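Local atomic coordinates of orotate phosphoribosyltransferase (PDB entry 2YZK), a protein that probably catalyses the magnesium-dependent transfer of a ribosyl phosphate group from 5-phosphoribose 1-diphosphate to orotate, giving orotidine 5'-phosphate in de novo pyrimidine synthesis. Residues P89-K92 and G93-T96; Y28-M31 and R32-L35; E127-S131 and N132-V136; L45-L48 and L49-G52. All coordinates share one frame; numbering follows the deposited sequence.

Overall arrangement
From the N terminus, interaction 2 comes first, turning the chain out of strand 24-29 towards helix 38-58, and interaction 4 follows as two successive turns within that helix. Their centres lie about 17 Å apart. Interaction 1 is the bend in the loop that leaves strand 84-87, and interaction 3 closes the turn from helix 120-131 into strand 135-141 of the parallel phosphoribosyltransferase sheet. All four are local contacts strung in series; none nests in or crosses another. Interactions 1 and 4 (centres about 33 Å apart) lie on opposite sides of the chain's centre, as do interactions 2 and 3 (about 29 Å), whereas interactions 1 and 3 approach to about 8 Å at their nearest atoms.

Interaction 1. Residues P89-K92 and G93-T96; sequences PERK and GHGT
The aliphatic part of E90 lies against the methyl group of T96, with E90 CG 3.8 Å from T96 CG2 and the two side chains crossing at about a right angle. With CG beside the backbone N (chi1 -59°), the E90 chain bends at chi2 (-76°), which brings E90 CB to 4.0 Å and E90 CD to 3.9 Å from T96 CG2 as well. No direct hydrogen bond joins the two arms of the bend; a water does so instead. It donates to R91 O at 2.9 Å, pairs with T96 OG1 at 2.7 Å and makes a weak bond to E90 OE2 at 3.3 Å. Away from the water, the imidazole of H94 leans obliquely on the backbone, its CD2 3.4 Å from K92 O, while CB of R91 lies over one face of the ring. The chain reverses over G93 to G95, both glycines at positive phi (85°). K92 and H94 are predicted to bind 5-phosphoribose 1-diphosphate at a site shared between the subunits, consistent with the mobile catalytic loop of orotate phosphoribosyltransferases. This exposed, water-bridged bend, whose residues also touch crystal neighbours, forms part of the loop between strand 84-87 and strand 108-113.

Interaction 2. Residues Y28-M31 and R32-L35; sequences YIDM and RRLL
A chi1 of -169° swings the D30 carboxylate forward along the chain, while R32 keeps CG beside its own backbone N and folds back at chi3 (-57°) to meet it. The guanidinium arrives side-on with two nitrogens: R32 NE reaches D30 OD1 at 2.8 Å in a nearly straight bond, and R32 NH2 reaches D30 OD2 at 3.1 Å from above the carboxylate plane. The two flat groups are thus twisted, their planes 46° apart. D30 OD1 is gripped twice, since R32 N also donates to it at 3.1 Å from the other face, closing an Asx turn. Backbone bonds continue the tight winding, R33 N to D30 O at 3.2 Å and L34 N to M31 O at 3.1 Å, and open a 3-10 segment. An alanine at D30 removes the carboxylate, and R32 would probably be left with its N and NE lacking this acceptor and its side chain freer to turn. R32 NH1 adds a weak, long ion pair with E101 of the second subunit. On the buried side, selenomethionine M31 runs alongside L34, SE 4.1 Å from L34 CD1. R33 instead reaches R9 O through NE and D103 of the second subunit through NH2. The turn connects strand 24-29 to helix 38-58, with M31 and L34 packed on helix 2-9 and L34 and L35 on helix 70-80.

Interaction 3. Residues E127-S131 and N132-V136; sequences EVLRS and NGYTV
L129 and Y134 form the tight, buried part of this turn. L129 CD2 lies 3.8 Å from Y134 CD2, and the ring edge of Y134 also meets L129 O. That carbonyl accepts two backbone bonds from opposite faces, from Y134 N at 3.0 Å and from N132 N at 3.1 Å. The former is the six-to-one bond found in Schellman motifs, with G133 at positive phi (87°), although the companion pair R130 O and G133 N stands 3.7 Å apart. V109 and V111 of strand 108-113 and V100 back this apolar side, and Y134 OH bonds to P104 O. The other side is looser and faces solvent, at S131 and G133. Near it, N132 folds its amide back over the helix, so that ND2 donates to V128 O at 2.7 Å. An alanine in place of N132 would probably leave V128 O with just the weak bond from N132 N among the bonds of this turn. R130, extended from CG to NE, crosses V136 at about a right angle, and its NH2 meets V136 O at 2.9 Å, nearly head-on to the carbonyl (C=O...N 177°). Its NH1 is held by M156 O, and G157 O adds a weak bond to NH2, both from the loop before strand 159-162. The positive guanidinium is therefore probably stabilised by several carbonyl dipoles, and the V136 bond ties the end of helix 120-131 to strand 135-141 within a beta-alpha-beta crossover.

Interaction 4. Residues L45-L48 and L49-G52; sequences LDLL and LEVG
V51 sits with its CG2 methyl against two carbonyl oxygens of the preceding turn, 3.3 Å from L47 O and 3.4 Å from L48 O. With chi1 at -60°, CG1 lies beside the backbone N and CG2 between that N and the carbonyl carbon, which points both methyls back along the helix. Two residues earlier, L49 rests its CG 3.3 Å from L45 O. E50 touches the backbone with CB, 3.4 Å from D46 O, and then extends outward, its OE2 coming to 4.3 Å from L47 CD2, a loose approach on the exposed side. What sets these side chains in place is the alpha-helical ladder beneath them, in which each of four successive amides bonds to the carbonyl four residues back: L49 to L45, E50 to D46, V51 to L47 and G52 to L48. The V51 N to L47 O bond, at 3.0 Å, is the straightest of the four (169°). Farther out, the apolar side chains divide. L45 and L49 pack on helix 70-80, through M75, L76 and R79, and D46 makes a weak, long ion pair with R79; L45 also meets L78 of the second subunit. L47, L48 and V51 touch V163, and the last two also L140, so this part of helix 38-58 packs one flank on helix 70-80 and another on strand 135-141 of the parallel sheet and the loop at V163.

Interaction 1. Residues P89-K92 and G93-T96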
loop_
_atom_site.group_PDB
_atom_site.type_symbol
_atom_site.label_atom_id
_atom_site.label_comp_id
_atom_site.label_asym_id
_atom_site.label_seq_id
_atom_site.Cartn_x
_atom_site.Cartn_y
_atom_site.Cartn_z
ATOM N N PRO A 89 -8.639 3.838 7.700
ATOM C CA PRO A 89 -9.934 4.171 8.299
ATOM C C PRO A 89 -10.496 2.886 8.909
ATOM O O PRO A 89 -10.823 1.945 8.190
ATOM C CB PRO A 89 -10.747 4.664 7.104
ATOM C CG PRO A 89 -10.197 3.842 5.970
ATOM C CD PRO A 89 -8.707 3.885 6.227
ATOM N N GLU A 90 -10.588 2.846 10.234
ATOM C CA GLU A 90 -11.085 1.670 10.944
ATOM C C GLU A 90 -12.605 1.660 11.097
ATOM O O GLU A 90 -13.236 2.710 11.182
ATOM C CB GLU A 90 -10.449 1.600 12.339
ATOM C CG GLU A 90 -8.925 1.523 12.355
ATOM C CD GLU A 90 -8.395 0.150 11.979
ATOM O OE1 GLU A 90 -7.161 -0.047 12.032
ATOM O OE2 GLU A 90 -9.206 -0.734 11.634
ATOM N N ARG A 91 -13.186 0.464 11.125
ATOM C CA ARG A 91 -14.627 0.311 11.311
ATOM C C ARG A 91 -14.926 0.841 12.715
ATOM O O ARG A 91 -14.225 0.510 13.672
ATOM C CB ARG A 91 -15.001 -1.165 11.196
ATOM C CG ARG A 91 -15.451 -1.507 9.796
ATOM C CD ARG A 91 -14.925 -2.828 9.280
ATOM N NE ARG A 91 -15.831 -3.907 9.668
ATOM C CZ ARG A 91 -16.784 -4.403 8.881
ATOM N NH1 ARG A 91 -17.796 -3.640 8.494
ATOM N NH2 ARG A 91 -16.728 -5.664 8.478
ATOM N N LYS A 92 -15.972 1.652 12.835
ATOM C CA LYS A 92 -16.334 2.278 14.104
ATOM C C LYS A 92 -17.212 1.485 15.073
ATOM O O LYS A 92 -18.034 0.658 14.670
ATOM C CB LYS A 92 -17.002 3.624 13.821
ATOM C CG LYS A 92 -16.146 4.585 13.015
ATOM C CD LYS A 92 -14.946 5.048 13.818
ATOM C CE LYS A 92 -14.159 6.113 13.079
ATOM N NZ LYS A 92 -13.093 6.691 13.943
ATOM N N GLY A 93 -17.026 1.765 16.361
ATOM C CA GLY A 93 -17.811 1.118 17.400
ATOM C C GLY A 93 -17.325 -0.229 17.890
ATOM O O GLY A 93 -18.044 -0.918 18.619
ATOM N N HIS A 94 -16.107 -0.608 17.518
ATOM C CA HIS A 94 -15.573 -1.902 17.928
ATOM C C HIS A 94 -14.509 -1.833 19.015
ATOM O O HIS A 94 -13.971 -2.864 19.425
ATOM C CB HIS A 94 -15.002 -2.645 16.718
ATOM C CG HIS A 94 -16.028 -3.027 15.699
ATOM N ND1 HIS A 94 -15.795 -3.986 14.738
ATOM C CD2 HIS A 94 -17.283 -2.569 15.478
ATOM C CE1 HIS A 94 -16.863 -4.103 13.968
ATOM N NE2 HIS A 94 -17.780 -3.255 14.397
ATOM N N GLY A 95 -14.205 -0.625 19.478
ATOM C CA GLY A 95 -13.198 -0.468 20.511
ATOM C C GLY A 95 -11.792 -0.389 19.946
ATOM O O GLY A 95 -10.811 -0.549 20.671
ATOM N N THR A 96 -11.692 -0.140 18.646
ATOM C CA THR A 96 -10.397 -0.039 17.989
ATOM C C THR A 96 -9.735 1.293 18.311
ATOM O O THR A 96 -10.396 2.329 18.364
ATOM C CB THR A 96 -10.540 -0.149 16.459
ATOM O OG1 THR A 96 -11.145 -1.404 16.121
ATOM C CG2 THR A 96 -9.177 -0.055 15.790
HETATM O O HOH W 1 -11.867 -1.164 13.576
#

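Interaction 2. Residues Y28-M31 and R32-L35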
loop_
_atom_site.group_PDB
_atom_site.type_symbol
_atom_site.label_atom_id
_atom_site.label_comp_id
_atom_site.label_asym_id
_atom_site.label_seq_id
_atom_site.Cartn_x
_atom_site.Cartn_y
_atom_site.Cartn_z
ATOM N N TYR A 28 -15.492 9.021 -14.183
ATOM C CA TYR A 28 -15.124 8.218 -13.027
ATOM C C TYR A 28 -13.604 8.270 -12.978
ATOM O O TYR A 28 -12.931 7.997 -13.975
ATOM C CB TYR A 28 -15.569 6.764 -13.171
ATOM C CG TYR A 28 -15.361 5.978 -11.896
ATOM C CD1 TYR A 28 -16.295 6.038 -10.866
ATOM C CD2 TYR A 28 -14.203 5.224 -11.694
ATOM C CE1 TYR A 28 -16.089 5.370 -9.660
ATOM C CE2 TYR A 28 -13.983 4.549 -10.488
ATOM C CZ TYR A 28 -14.935 4.630 -9.476
ATOM O OH TYR A 28 -14.735 3.981 -8.277
ATOM N N ILE A 29 -13.070 8.627 -11.818
ATOM C CA ILE A 29 -11.629 8.737 -11.647
ATOM C C ILE A 29 -11.089 7.561 -10.847
ATOM O O ILE A 29 -11.660 7.184 -9.825
ATOM C CB ILE A 29 -11.261 10.052 -10.917
ATOM C CG1 ILE A 29 -11.635 11.257 -11.782
ATOM C CG2 ILE A 29 -9.792 10.066 -10.578
ATOM C CD1 ILE A 29 -10.572 11.680 -12.789
ATOM N N ASP A 30 -9.996 6.971 -11.319
ATOM C CA ASP A 30 -9.391 5.849 -10.612
ATOM C C ASP A 30 -7.882 5.849 -10.815
ATOM O O ASP A 30 -7.365 5.270 -11.771
ATOM C CB ASP A 30 -9.974 4.518 -11.089
ATOM C CG ASP A 30 -9.560 3.359 -10.203
ATOM O OD1 ASP A 30 -8.772 3.596 -9.260
ATOM O OD2 ASP A 30 -10.015 2.218 -10.443
HETATM N N MSE A 31 -7.185 6.505 -9.895
HETATM C CA MSE A 31 -5.736 6.620 -9.952
HETATM C C MSE A 31 -5.040 5.272 -9.769
HETATM O O MSE A 31 -3.868 5.113 -10.114
HETATM C CB MSE A 31 -5.270 7.599 -8.873
HETATM C CG MSE A 31 -4.381 8.729 -9.363
HETATM SE SE MSE A 31 -4.991 9.668 -10.798
HETATM C CE MSE A 31 -6.774 9.738 -10.539
ATOM N N ARG A 32 -5.764 4.300 -9.225
ATOM C CA ARG A 32 -5.189 2.979 -9.004
ATOM C C ARG A 32 -4.765 2.334 -10.320
ATOM O O ARG A 32 -3.835 1.530 -10.355
ATOM C CB ARG A 32 -6.197 2.077 -8.283
ATOM C CG ARG A 32 -6.536 2.533 -6.866
ATOM C CD ARG A 32 -7.673 1.707 -6.277
ATOM N NE ARG A 32 -8.867 1.764 -7.115
ATOM C CZ ARG A 32 -10.011 1.144 -6.839
ATOM N NH1 ARG A 32 -10.129 0.416 -5.736
ATOM N NH2 ARG A 32 -11.036 1.246 -7.674
ATOM N N ARG A 33 -5.438 2.692 -11.407
ATOM C CA ARG A 33 -5.108 2.110 -12.701
ATOM C C ARG A 33 -3.720 2.484 -13.213
ATOM O O ARG A 33 -3.202 1.851 -14.126
ATOM C CB ARG A 33 -6.181 2.474 -13.725
ATOM C CG ARG A 33 -7.540 1.881 -13.382
ATOM C CD ARG A 33 -8.575 2.245 -14.423
ATOM N NE ARG A 33 -8.399 1.520 -15.678
ATOM C CZ ARG A 33 -8.810 0.271 -15.885
ATOM N NH1 ARG A 33 -9.421 -0.403 -14.918
ATOM N NH2 ARG A 33 -8.626 -0.302 -17.068
ATOM N N LEU A 34 -3.102 3.498 -12.620
ATOM C CA LEU A 34 -1.763 3.881 -13.045
ATOM C C LEU A 34 -0.728 2.884 -12.521
ATOM O O LEU A 34 0.369 2.764 -13.068
ATOM C CB LEU A 34 -1.410 5.270 -12.519
ATOM C CG LEU A 34 -2.322 6.421 -12.935
ATOM C CD1 LEU A 34 -1.733 7.714 -12.402
ATOM C CD2 LEU A 34 -2.435 6.484 -14.453
ATOM N N LEU A 35 -1.084 2.174 -11.456
ATOM C CA LEU A 35 -0.161 1.223 -10.835
ATOM C C LEU A 35 0.177 0.008 -11.688
ATOM O O LEU A 35 1.257 -0.567 -11.556
ATOM C CB LEU A 35 -0.729 0.756 -9.489
ATOM C CG LEU A 35 -0.934 1.872 -8.462
ATOM C CD1 LEU A 35 -1.727 1.345 -7.278
ATOM C CD2 LEU A 35 0.424 2.402 -8.013
#

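Interaction 3. Residues E127-S131 and N132-V136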
loop_
_atom_site.group_PDB
_atom_site.type_symbol
_atom_site.label_atom_id
_atom_site.label_comp_id
_atom_site.label_asym_id
_atom_site.label_seq_id
_atom_site.Cartn_x
_atom_site.Cartn_y
_atom_site.Cartn_z
ATOM N N GLU A 127 -5.212 14.035 12.199
ATOM C CA GLU A 127 -5.533 14.004 13.622
ATOM C C GLU A 127 -4.830 12.846 14.330
ATOM O O GLU A 127 -4.316 13.008 15.437
ATOM C CB GLU A 127 -7.050 13.933 13.826
ATOM C CG GLU A 127 -7.770 15.192 13.349
ATOM C CD GLU A 127 -9.257 15.186 13.652
ATOM O OE1 GLU A 127 -9.943 14.215 13.261
ATOM O OE2 GLU A 127 -9.745 16.157 14.275
ATOM N N VAL A 128 -4.793 11.682 13.687
ATOM C CA VAL A 128 -4.125 10.521 14.267
ATOM C C VAL A 128 -2.627 10.800 14.404
ATOM O O VAL A 128 -2.022 10.515 15.434
ATOM C CB VAL A 128 -4.343 9.267 13.390
ATOM C CG1 VAL A 128 -3.530 8.099 13.923
ATOM C CG2 VAL A 128 -5.818 8.909 13.377
ATOM N N LEU A 129 -2.029 11.368 13.364
ATOM C CA LEU A 129 -0.608 11.685 13.411
ATOM C C LEU A 129 -0.267 12.682 14.521
ATOM O O LEU A 129 0.665 12.458 15.295
ATOM C CB LEU A 129 -0.162 12.252 12.064
ATOM C CG LEU A 129 -0.082 11.229 10.936
ATOM C CD1 LEU A 129 -0.016 11.945 9.598
ATOM C CD2 LEU A 129 1.144 10.355 11.143
ATOM N N ARG A 130 -1.026 13.774 14.599
ATOM C CA ARG A 130 -0.766 14.804 15.602
ATOM C C ARG A 130 -0.950 14.313 17.030
ATOM O O ARG A 130 -0.257 14.768 17.947
ATOM C CB ARG A 130 -1.650 16.028 15.345
ATOM C CG ARG A 130 -1.213 16.807 14.119
ATOM C CD ARG A 130 -2.018 18.066 13.908
ATOM N NE ARG A 130 -1.494 18.836 12.786
ATOM C CZ ARG A 130 -2.151 19.810 12.167
ATOM N NH1 ARG A 130 -3.375 20.145 12.556
ATOM N NH2 ARG A 130 -1.584 20.441 11.148
ATOM N N SER A 131 -1.877 13.379 17.215
ATOM C CA SER A 131 -2.147 12.823 18.534
ATOM C C SER A 131 -1.100 11.791 18.937
ATOM O O SER A 131 -0.991 11.433 20.112
ATOM C CB SER A 131 -3.534 12.172 18.562
ATOM O OG SER A 131 -4.550 13.138 18.366
ATOM N N ASN A 132 -0.327 11.315 17.967
ATOM C CA ASN A 132 0.691 10.317 18.255
ATOM C C ASN A 132 2.124 10.839 18.214
ATOM O O ASN A 132 3.065 10.068 18.029
ATOM C CB ASN A 132 0.526 9.117 17.317
ATOM C CG ASN A 132 -0.633 8.219 17.723
ATOM O OD1 ASN A 132 -0.538 7.465 18.691
ATOM N ND2 ASN A 132 -1.739 8.308 16.995
ATOM N N GLY A 133 2.283 12.149 18.379
ATOM C CA GLY A 133 3.611 12.736 18.411
ATOM C C GLY A 133 4.279 13.144 17.112
ATOM O O GLY A 133 5.487 13.391 17.099
ATOM N N TYR A 134 3.522 13.211 16.024
ATOM C CA TYR A 134 4.093 13.618 14.742
ATOM C C TYR A 134 3.629 15.025 14.422
ATOM O O TYR A 134 2.648 15.508 14.992
ATOM C CB TYR A 134 3.618 12.707 13.609
ATOM C CG TYR A 134 4.026 11.266 13.743
ATOM C CD1 TYR A 134 5.267 10.823 13.282
ATOM C CD2 TYR A 134 3.170 10.338 14.337
ATOM C CE1 TYR A 134 5.645 9.481 13.407
ATOM C CE2 TYR A 134 3.537 9.006 14.469
ATOM C CZ TYR A 134 4.771 8.583 14.005
ATOM O OH TYR A 134 5.124 7.261 14.152
ATOM N N THR A 135 4.346 15.691 13.527
ATOM C CA THR A 135 3.935 17.014 13.096
ATOM C C THR A 135 3.726 16.891 11.594
ATOM O O THR A 135 4.445 16.144 10.914
ATOM C CB THR A 135 4.990 18.107 13.408
ATOM O OG1 THR A 135 6.204 17.836 12.703
ATOM C CG2 THR A 135 5.265 18.164 14.898
ATOM N N VAL A 136 2.726 17.597 11.081
ATOM C CA VAL A 136 2.420 17.544 9.661
ATOM C C VAL A 136 1.724 18.816 9.195
ATOM O O VAL A 136 0.741 19.255 9.795
ATOM C CB VAL A 136 1.538 16.307 9.341
ATOM C CG1 VAL A 136 0.359 16.236 10.295
ATOM C CG2 VAL A 136 1.058 16.364 7.906
#

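Interaction 4. Residues L45-L48 and L49-G52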
loop_
_atom_site.group_PDB
_atom_site.type_symbol
_atom_site.label_atom_id
_atom_site.label_comp_id
_atom_site.label_asym_id
_atom_site.label_seq_id
_atom_site.Cartn_x
_atom_site.Cartn_y
_atom_site.Cartn_z
ATOM N N LEU A 45 5.021 9.211 -10.010
ATOM C CA LEU A 45 5.941 9.346 -8.892
ATOM C C LEU A 45 6.858 10.545 -9.072
ATOM O O LEU A 45 7.111 11.285 -8.121
ATOM C CB LEU A 45 6.778 8.075 -8.727
ATOM C CG LEU A 45 6.058 6.869 -8.122
ATOM C CD1 LEU A 45 7.000 5.682 -8.120
ATOM C CD2 LEU A 45 5.597 7.186 -6.700
ATOM N N ASP A 46 7.356 10.740 -10.289
ATOM C CA ASP A 46 8.244 11.864 -10.538
ATOM C C ASP A 46 7.526 13.188 -10.315
ATOM O O ASP A 46 8.107 14.133 -9.780
ATOM C CB ASP A 46 8.811 11.804 -11.958
ATOM C CG ASP A 46 9.744 10.624 -12.158
ATOM O OD1 ASP A 46 10.460 10.264 -11.198
ATOM O OD2 ASP A 46 9.773 10.063 -13.272
ATOM N N LEU A 47 6.263 13.256 -10.723
ATOM C CA LEU A 47 5.487 14.478 -10.543
ATOM C C LEU A 47 5.196 14.717 -9.060
ATOM O O LEU A 47 5.188 15.856 -8.601
ATOM C CB LEU A 47 4.182 14.398 -11.343
ATOM C CG LEU A 47 4.340 14.467 -12.869
ATOM C CD1 LEU A 47 2.995 14.232 -13.535
ATOM C CD2 LEU A 47 4.912 15.825 -13.268
ATOM N N LEU A 48 4.957 13.643 -8.312
ATOM C CA LEU A 48 4.695 13.761 -6.879
ATOM C C LEU A 48 5.944 14.273 -6.155
ATOM O O LEU A 48 5.856 15.101 -5.248
ATOM C CB LEU A 48 4.275 12.406 -6.291
ATOM C CG LEU A 48 2.832 11.982 -6.588
ATOM C CD1 LEU A 48 2.669 10.499 -6.354
ATOM C CD2 LEU A 48 1.874 12.772 -5.708
ATOM N N LEU A 49 7.107 13.773 -6.559
ATOM C CA LEU A 49 8.358 14.189 -5.937
ATOM C C LEU A 49 8.580 15.661 -6.228
ATOM O O LEU A 49 8.993 16.426 -5.359
ATOM C CB LEU A 49 9.522 13.349 -6.480
ATOM C CG LEU A 49 9.535 11.915 -5.937
ATOM C CD1 LEU A 49 10.482 11.034 -6.730
ATOM C CD2 LEU A 49 9.929 11.960 -4.460
ATOM N N GLU A 50 8.274 16.054 -7.458
ATOM C CA GLU A 50 8.421 17.436 -7.889
ATOM C C GLU A 50 7.542 18.402 -7.091
ATOM O O GLU A 50 8.031 19.406 -6.575
ATOM C CB GLU A 50 8.088 17.540 -9.376
ATOM C CG GLU A 50 8.085 18.944 -9.935
ATOM C CD GLU A 50 7.863 18.951 -11.435
ATOM O OE1 GLU A 50 8.736 18.436 -12.164
ATOM O OE2 GLU A 50 6.813 19.461 -11.881
ATOM N N VAL A 51 6.248 18.109 -6.993
ATOM C CA VAL A 51 5.345 18.992 -6.259
ATOM C C VAL A 51 5.547 18.889 -4.753
ATOM O O VAL A 51 5.315 19.858 -4.024
ATOM C CB VAL A 51 3.857 18.709 -6.604
ATOM C CG1 VAL A 51 3.615 18.933 -8.091
ATOM C CG2 VAL A 51 3.493 17.304 -6.220
ATOM N N GLY A 52 5.982 17.719 -4.290
ATOM C CA GLY A 52 6.230 17.526 -2.872
ATOM C C GLY A 52 7.352 18.450 -2.438
ATOM O O GLY A 52 7.429 18.869 -1.285
#